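Local coordinates for protein 455aa long hypothetical phospho-sugar mutase (Sulfolobus tokodaii, PDB 2F7L) that interconverts the 6-phosphates and 1-phosphates of glucosamine and galactosamine, a magnesium-dependent step toward UDP-N-acetylglucosamine and UDP-N-acetylgalactosamine, at residues A[307-312]-A[323-327]; A[67-71]-A[145-149]. One frame throughout, in Å; residues are numbered along the deposited sequence.

Contact 1. Residues A[307-312]-A[323-327]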
loop_
_atom_site.group_PDB
_atom_site.type_symbol
_atom_site.label_atom_id
_atom_site.label_comp_id
_atom_site.label_asym_id
_atom_site.label_seq_id
_atom_site.Cartn_x
_atom_site.Cartn_y
_atom_site.Cartn_z
ATOM N N VAL A 307 2.448 10.925 5.107
ATOM C CA VAL A 307 2.755 9.866 4.162
ATOM C C VAL A 307 2.850 8.584 4.987
ATOM O O VAL A 307 3.512 8.561 6.035
ATOM C CB VAL A 307 4.119 10.117 3.478
ATOM C CG1 VAL A 307 4.584 8.869 2.741
ATOM C CG2 VAL A 307 4.010 11.313 2.536
ATOM N N GLY A 308 2.192 7.521 4.522
ATOM C CA GLY A 308 2.218 6.246 5.236
ATOM C C GLY A 308 0.877 5.520 5.213
ATOM O O GLY A 308 -0.141 6.064 5.671
ATOM N N SER A 309 0.883 4.293 4.689
ATOM C CA SER A 309 -0.324 3.469 4.576
ATOM C C SER A 309 -0.929 2.963 5.884
ATOM O O SER A 309 -2.151 2.994 6.056
ATOM C CB SER A 309 -0.048 2.276 3.661
ATOM O OG SER A 309 0.147 2.715 2.332
ATOM N N VAL A 310 -0.087 2.469 6.786
ATOM C CA VAL A 310 -0.573 1.971 8.067
ATOM C C VAL A 310 -1.348 3.104 8.753
ATOM O O VAL A 310 -2.502 2.930 9.160
ATOM C CB VAL A 310 0.597 1.530 8.997
ATOM C CG1 VAL A 310 0.044 0.910 10.267
ATOM C CG2 VAL A 310 1.526 0.562 8.270
ATOM N N ASP A 311 -0.704 4.266 8.870
ATOM C CA ASP A 311 -1.312 5.430 9.496
ATOM C C ASP A 311 -2.656 5.745 8.857
ATOM O O ASP A 311 -3.645 5.966 9.548
ATOM C CB ASP A 311 -0.382 6.630 9.359
ATOM C CG ASP A 311 0.723 6.646 10.412
ATOM O OD1 ASP A 311 1.849 7.117 10.082
ATOM O OD2 ASP A 311 0.454 6.208 11.563
ATOM N N ILE A 312 -2.686 5.778 7.533
ATOM C CA ILE A 312 -3.911 6.061 6.809
ATOM C C ILE A 312 -4.993 5.065 7.209
ATOM O O ILE A 312 -6.109 5.451 7.550
ATOM C CB ILE A 312 -3.680 5.972 5.277
ATOM C CG1 ILE A 312 -2.801 7.137 4.825
ATOM C CG2 ILE A 312 -5.020 5.913 4.520
ATOM C CD1 ILE A 312 -2.452 7.094 3.351
ATOM N N ALA A 323 -13.349 6.349 2.396
ATOM C CA ALA A 323 -12.256 5.524 1.881
ATOM C C ALA A 323 -10.930 6.239 2.099
ATOM O O ALA A 323 -10.895 7.345 2.641
ATOM C CB ALA A 323 -12.447 5.247 0.387
ATOM N N GLY A 324 -9.838 5.601 1.689
ATOM C CA GLY A 324 -8.536 6.217 1.822
ATOM C C GLY A 324 -7.692 5.693 0.689
ATOM O O GLY A 324 -8.058 4.703 0.076
ATOM N N PHE A 325 -6.596 6.363 0.370
ATOM C CA PHE A 325 -5.704 5.877 -0.672
ATOM C C PHE A 325 -4.386 6.646 -0.709
ATOM O O PHE A 325 -4.255 7.716 -0.099
ATOM C CB PHE A 325 -6.379 5.907 -2.050
ATOM C CG PHE A 325 -6.616 7.288 -2.601
ATOM C CD1 PHE A 325 -7.771 7.998 -2.280
ATOM C CD2 PHE A 325 -5.685 7.878 -3.457
ATOM C CE1 PHE A 325 -8.001 9.280 -2.808
ATOM C CE2 PHE A 325 -5.901 9.146 -3.983
ATOM C CZ PHE A 325 -7.063 9.849 -3.658
ATOM N N GLU A 326 -3.401 6.063 -1.392
ATOM C CA GLU A 326 -2.092 6.677 -1.549
ATOM C C GLU A 326 -1.845 6.842 -3.033
ATOM O O GLU A 326 -2.428 6.130 -3.831
ATOM C CB GLU A 326 -0.982 5.802 -0.965
ATOM C CG GLU A 326 -0.930 5.747 0.545
ATOM C CD GLU A 326 0.504 5.785 1.077
ATOM O OE1 GLU A 326 1.047 6.900 1.298
ATOM O OE2 GLU A 326 1.103 4.694 1.263
ATOM N N GLU A 327 -0.966 7.764 -3.404
ATOM C CA GLU A 327 -0.671 7.997 -4.808
ATOM C C GLU A 327 0.079 6.827 -5.441
ATOM O O GLU A 327 0.174 6.714 -6.668
ATOM C CB GLU A 327 0.121 9.300 -4.953
ATOM C CG GLU A 327 1.252 9.501 -3.958
ATOM C CD GLU A 327 2.473 8.651 -4.259
ATOM O OE1 GLU A 327 2.875 8.609 -5.441
ATOM O OE2 GLU A 327 3.038 8.035 -3.317
#

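Contact 2. Residues A[67-71]-A[145-149]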
loop_
_atom_site.group_PDB
_atom_site.type_symbol
_atom_site.label_atom_id
_atom_site.label_comp_id
_atom_site.label_asym_id
_atom_site.label_seq_id
_atom_site.Cartn_x
_atom_site.Cartn_y
_atom_site.Cartn_z
ATOM N N GLU A 67 0.036 -19.849 20.110
ATOM C CA GLU A 67 -0.589 -20.967 19.401
ATOM C C GLU A 67 -0.458 -20.552 17.939
ATOM O O GLU A 67 -1.208 -19.699 17.474
ATOM C CB GLU A 67 -2.075 -21.110 19.785
ATOM C CG GLU A 67 -2.632 -22.530 19.520
ATOM C CD GLU A 67 -4.139 -22.579 19.210
ATOM O OE1 GLU A 67 -4.605 -23.626 18.708
ATOM O OE2 GLU A 67 -4.862 -21.588 19.467
ATOM N N VAL A 68 0.489 -21.145 17.225
ATOM C CA VAL A 68 0.764 -20.777 15.838
ATOM C C VAL A 68 -0.037 -21.384 14.677
ATOM O O VAL A 68 -0.243 -22.585 14.617
ATOM C CB VAL A 68 2.250 -21.033 15.525
ATOM C CG1 VAL A 68 2.569 -20.569 14.118
ATOM C CG2 VAL A 68 3.126 -20.331 16.538
ATOM N N TYR A 69 -0.446 -20.539 13.735
ATOM C CA TYR A 69 -1.154 -20.982 12.531
ATOM C C TYR A 69 -0.433 -20.551 11.247
ATOM O O TYR A 69 -0.029 -19.399 11.086
ATOM C CB TYR A 69 -2.567 -20.432 12.478
ATOM C CG TYR A 69 -3.482 -21.063 13.472
ATOM C CD1 TYR A 69 -3.370 -20.756 14.825
ATOM C CD2 TYR A 69 -4.453 -21.982 13.069
ATOM C CE1 TYR A 69 -4.193 -21.340 15.751
ATOM C CE2 TYR A 69 -5.287 -22.576 13.993
ATOM C CZ TYR A 69 -5.154 -22.249 15.336
ATOM O OH TYR A 69 -5.991 -22.795 16.283
ATOM N N ASP A 70 -0.322 -21.491 10.323
ATOM C CA ASP A 70 0.338 -21.282 9.043
ATOM C C ASP A 70 -0.668 -21.066 7.894
ATOM O O ASP A 70 -1.435 -21.967 7.540
ATOM C CB ASP A 70 1.182 -22.507 8.731
ATOM C CG ASP A 70 2.339 -22.199 7.814
ATOM O OD1 ASP A 70 2.123 -21.625 6.722
ATOM O OD2 ASP A 70 3.477 -22.552 8.194
ATOM N N GLY A 71 -0.640 -19.882 7.297
ATOM C CA GLY A 71 -1.541 -19.590 6.205
ATOM C C GLY A 71 -0.868 -19.607 4.849
ATOM O O GLY A 71 -1.472 -19.192 3.873
ATOM N N VAL A 145 2.346 -26.467 15.184
ATOM C CA VAL A 145 1.741 -25.352 14.476
ATOM C C VAL A 145 0.634 -25.964 13.618
ATOM O O VAL A 145 0.810 -27.013 13.012
ATOM C CB VAL A 145 2.773 -24.554 13.596
ATOM C CG1 VAL A 145 4.174 -24.893 14.017
ATOM C CG2 VAL A 145 2.554 -24.805 12.126
ATOM N N LYS A 146 -0.515 -25.311 13.615
ATOM C CA LYS A 146 -1.659 -25.764 12.862
ATOM C C LYS A 146 -1.683 -25.120 11.469
ATOM O O LYS A 146 -0.996 -24.139 11.216
ATOM C CB LYS A 146 -2.931 -25.413 13.640
ATOM C CG LYS A 146 -3.060 -26.110 15.013
ATOM C CD LYS A 146 -4.259 -25.568 15.813
ATOM C CE LYS A 146 -4.555 -26.358 17.104
ATOM N NZ LYS A 146 -3.471 -26.412 18.135
ATOM N N ARG A 147 -2.447 -25.697 10.552
ATOM C CA ARG A 147 -2.558 -25.135 9.222
ATOM C C ARG A 147 -3.852 -24.330 9.133
ATOM O O ARG A 147 -4.843 -24.649 9.786
ATOM C CB ARG A 147 -2.554 -26.242 8.158
ATOM C CG ARG A 147 -1.178 -26.861 7.915
ATOM C CD ARG A 147 -1.252 -28.336 7.473
ATOM N NE ARG A 147 -2.040 -29.163 8.399
ATOM C CZ ARG A 147 -2.236 -30.477 8.279
ATOM N NH1 ARG A 147 -1.693 -31.150 7.266
ATOM N NH2 ARG A 147 -2.994 -31.113 9.164
ATOM N N GLU A 148 -3.809 -23.278 8.318
ATOM C CA GLU A 148 -4.929 -22.378 8.058
ATOM C C GLU A 148 -5.174 -22.307 6.542
ATOM O O GLU A 148 -4.468 -21.582 5.810
ATOM C CB GLU A 148 -4.607 -20.994 8.596
ATOM C CG GLU A 148 -5.625 -19.963 8.203
ATOM C CD GLU A 148 -7.041 -20.437 8.439
ATOM O OE1 GLU A 148 -7.556 -21.217 7.620
ATOM O OE2 GLU A 148 -7.640 -20.035 9.449
ATOM N N ASP A 149 -6.180 -23.049 6.067
ATOM C CA ASP A 149 -6.475 -23.089 4.630
ATOM C C ASP A 149 -7.599 -22.213 4.146
ATOM O O ASP A 149 -8.072 -22.424 3.059
ATOM C CB ASP A 149 -6.797 -24.515 4.174
ATOM C CG ASP A 149 -5.607 -25.446 4.247
ATOM O OD1 ASP A 149 -5.810 -26.681 4.133
ATOM O OD2 ASP A 149 -4.465 -24.949 4.409
#

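Contact 1. Residues A[307-312]-A[323-327]
The flat carboxylate of E326 lies at the first turn of helix 309-318, with the backbone nitrogens of G308 and S309 on the same side of its plane and well above it. V307 CG1 lies beyond OE1, 4.3 Å from it and almost level with the carboxylate. This is the second half of a beta-alpha-beta crossover in an alpha/beta/alpha domain: strand 301-305 leads into the helix, and the chain returns through strand 323-326, with strand 280-284 between the two.

OE1 takes a weak hydrogen bond from the N of G308, the N-cap residue, at 3.5 Å and 154°. OE2 faces the hydroxyl of S309; the modelled 2.4 Å from S309 OG marks a hydrogen bond, but at 2.8 Å resolution so short a length is doubtful. N328 ND2 also bonds OE2.

E326 leaves the strand with CG beside its backbone N (chi1 -73°), and a bend at chi2 brings the carboxylate round to the start of the helix. S309 is about 7 Å, side chain to side chain, from D245, a probable magnesium ligand, which probably places the contact beside the active site.

F325 points to the other side of the sheet, onto helix 259-272. On the nitrogens' side of the carboxylate, I312 packs between helix and strand: its CG2 lies 4.4 Å from G324 CA, while CD1 packs 3.5 Å from E326 CG.

Contact 2. Residues A[67-71]-A[145-149]
K146 lies lengthwise along the ring of Y69, where strand 146-147 pairs in parallel with strand 67-73 at the edge of the domain I sheet, part of an alpha/beta/alpha fold. From CB outward, the lysine runs along the ring. Its CB sits over one face of the tyrosine ring, a CH-pi contact 4.1 Å from the centroid and 27° off the normal. The two side chains run side by side in the same direction, so CD reaches the phenol end and lies 3.3 Å from Y69 OH. CE then passes close to the carboxylate of E67. A final turn at chi4 (60°), after an otherwise extended chain, swings NZ to E67 OE1, giving a salt bridge of 3.1 Å whose hydrogen bond is weak. E67 has a second cation, K39 from the neighbouring strand, at OE2, and that same oxygen lies in the plane of the Y69 ring, at its edge.

The backbone bonds set this register. K146 straddles V68 and D70: its N gives a hydrogen bond to V68 O at 2.9 Å, and its O accepts one from D70 N at 2.9 Å. D70 O in turn receives E148 N, which approaches from above the carbonyl plane.

On the sheet face that carries D70, V68 packs beside V145 and against helix 50-63, while D70 OD1 bonds G72 N. On the Y69 side, Y88 meets the tyrosine ring edge-to-face and gives its hydroxyl to a bond with E148 OE2. The backbones stay close past the last bridge, where G71 CA makes a CA-H...O contact of 3.6 Å with E148 O.

From the N terminus, strand 67-73 comes first, and contact 2 waits until 145-149 to close. The long loop between holds helix 76-86, strands 90-94 and 103-109, probable phosphoserine site S97 and helix 118-130, and the chain then adds an outer strand to the first sheet before entering helix 151-160. Contact 1 opens much later and closes after only ten intervening residues, mostly helix, joining helix 309-318 to strand 323-326 in the third alpha/beta/alpha domain. The two loops follow in series, neither nesting nor crossing. Their centres are about 30 Å apart, contact 2 at the periphery and contact 1 near the centre of the molecule, close to the probable metal site.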